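Local coordinates for methylxanthine N3-demethylase NdmB (Pseudomonas putida, PDB 6ICL), which catalyses the N3-demethylation of theobromine and related methylxanthines in bacterial caffeine degradation, as a Rieske-type non-heme iron oxygenase, at residues R343-H346 and K347-S350. Numbering follows the deposited sequence.
Sequences RKWH and KELS
Leu349 lies one helical turn beyond Trp345 and packs its end against the five-membered ring of the indole, an i to i+4 pair on the alpha-helix 337-355 near the C-terminal end of this Rieske oxygenase. Followed outward, the leucine first meets backbone: its CB is 3.3 Å from Trp345 O, the carbonyl that also accepts the hydrogen bond of Leu349 N at 2.9 Å. Leu349 CG comes next, 3.1 Å from Trp345 O and 3.6 Å from Trp345 CD1. Of the two methyls, Leu349 CD1 sits over one face of the five-membered ring, 3.9 Å from the ring centroid and 21° off the normal, a CH-pi contact; Leu349 CD2 stays on the same side of the ring plane, 3.8 Å from Trp345 NE1. Leucine suits the place because its branch gives one methyl to the ring face while the side chain also packs on Phe360 and Val364 of helix 357-365.

Trp345 is turned to receive it: CG lies anti to the backbone N (chi1 -159°), which carries the indole toward the next turn. Cutting Leu349 back to an alanine is likely to leave the five-membered ring without its methyl partner and open a gap toward helix 357-365.

Tryptophan brings one N-H along with its flat apolar surface, given by NE1 to Ser363 O, and Glu348 has two carboxylate oxygens, OE1 for Arg221 and OE2 for Ser363 OG. A ring with two nitrogens lets buried His346 meet Tyr32 OH through ND1 and Pro255 O through NE2, while its backbone O accepts Ser350 N at 2.8 Å.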
loop_
_atom_site.group_PDB
_atom_site.type_symbol
_atom_site.label_atom_id
_atom_site.label_comp_id
_atom_site.label_asym_id
_atom_site.label_seq_id
_atom_site.Cartn_x
_atom_site.Cartn_y
_atom_site.Cartn_z
ATOM N N ARG A 343 -14.753 -12.186 38.290
ATOM C CA ARG A 343 -14.560 -13.550 37.808
ATOM C C ARG A 343 -15.474 -14.544 38.523
ATOM O O ARG A 343 -16.044 -15.441 37.888
ATOM C CB ARG A 343 -13.094 -13.940 37.975
ATOM C CG ARG A 343 -12.178 -13.061 37.165
ATOM C CD ARG A 343 -10.742 -13.422 37.310
ATOM N NE ARG A 343 -9.961 -12.592 36.411
ATOM C CZ ARG A 343 -8.849 -12.973 35.800
ATOM N NH1 ARG A 343 -8.373 -14.189 35.990
ATOM N NH2 ARG A 343 -8.221 -12.143 34.980
ATOM N N LYS A 344 -15.643 -14.391 39.842
ATOM C CA LYS A 344 -16.534 -15.279 40.591
ATOM C C LYS A 344 -17.943 -15.236 40.036
ATOM O O LYS A 344 -18.564 -16.278 39.796
ATOM C CB LYS A 344 -16.565 -14.884 42.070
ATOM C CG LYS A 344 -15.356 -15.297 42.885
ATOM C CD LYS A 344 -15.715 -15.286 44.390
ATOM C CE LYS A 344 -14.492 -15.518 45.299
ATOM N NZ LYS A 344 -13.870 -16.870 45.151
ATOM N N TRP A 345 -18.478 -14.030 39.839
ATOM C CA TRP A 345 -19.859 -13.939 39.396
ATOM C C TRP A 345 -20.002 -14.385 37.950
ATOM O O TRP A 345 -21.004 -15.017 37.601
ATOM C CB TRP A 345 -20.387 -12.521 39.598
ATOM C CG TRP A 345 -21.874 -12.436 39.652
ATOM C CD1 TRP A 345 -22.763 -13.472 39.539
ATOM C CD2 TRP A 345 -22.656 -11.256 39.840
ATOM N NE1 TRP A 345 -24.050 -12.999 39.628
ATOM C CE2 TRP A 345 -24.011 -11.645 39.820
ATOM C CE3 TRP A 345 -22.342 -9.903 40.008
ATOM C CZ2 TRP A 345 -25.048 -10.738 39.965
ATOM C CZ3 TRP A 345 -23.383 -8.998 40.166
ATOM C CH2 TRP A 345 -24.717 -9.423 40.152
ATOM N N HIS A 346 -18.998 -14.119 37.105
ATOM C CA HIS A 346 -19.042 -14.634 35.739
ATOM C C HIS A 346 -19.091 -16.161 35.740
ATOM O O HIS A 346 -19.896 -16.764 35.026
ATOM C CB HIS A 346 -17.839 -14.126 34.933
ATOM C CG HIS A 346 -18.155 -12.960 34.050
ATOM N ND1 HIS A 346 -18.496 -13.111 32.720
ATOM C CD2 HIS A 346 -18.204 -11.628 34.306
ATOM C CE1 HIS A 346 -18.732 -11.921 32.193
ATOM N NE2 HIS A 346 -18.561 -11.004 33.133
ATOM N N LYS A 347 -18.249 -16.802 36.562
ATOM C CA LYS A 347 -18.226 -18.267 36.602
ATOM C C LYS A 347 -19.553 -18.825 37.087
ATOM O O LYS A 347 -20.057 -19.815 36.545
ATOM C CB LYS A 347 -17.099 -18.760 37.515
ATOM C CG LYS A 347 -16.921 -20.282 37.505
ATOM C CD LYS A 347 -16.566 -20.748 36.098
ATOM C CE LYS A 347 -16.279 -22.238 36.014
ATOM N NZ LYS A 347 -16.222 -22.697 34.581
ATOM N N GLU A 348 -20.127 -18.201 38.112
ATOM C CA GLU A 348 -21.396 -18.662 38.651
ATOM C C GLU A 348 -22.517 -18.488 37.632
ATOM O O GLU A 348 -23.356 -19.384 37.457
ATOM C CB GLU A 348 -21.689 -17.895 39.940
ATOM C CG GLU A 348 -23.071 -18.104 40.533
ATOM C CD GLU A 348 -23.301 -17.210 41.735
ATOM O OE1 GLU A 348 -22.320 -16.926 42.475
ATOM O OE2 GLU A 348 -24.458 -16.772 41.921
ATOM N N LEU A 349 -22.535 -17.339 36.942
ATOM C CA LEU A 349 -23.511 -17.103 35.881
ATOM C C LEU A 349 -23.356 -18.109 34.753
ATOM O O LEU A 349 -24.350 -18.630 34.234
ATOM C CB LEU A 349 -23.359 -15.683 35.341
ATOM C CG LEU A 349 -23.765 -14.598 36.317
ATOM C CD1 LEU A 349 -23.132 -13.269 35.911
ATOM C CD2 LEU A 349 -25.279 -14.483 36.374
ATOM N N SER A 350 -22.118 -18.394 34.361
ATOM C CA SER A 350 -21.881 -19.377 33.309
ATOM C C SER A 350 -22.446 -20.744 33.686
ATOM O O SER A 350 -23.030 -21.443 32.848
ATOM C CB SER A 350 -20.380 -19.471 33.041
ATOM O OG SER A 350 -20.074 -20.552 32.189
#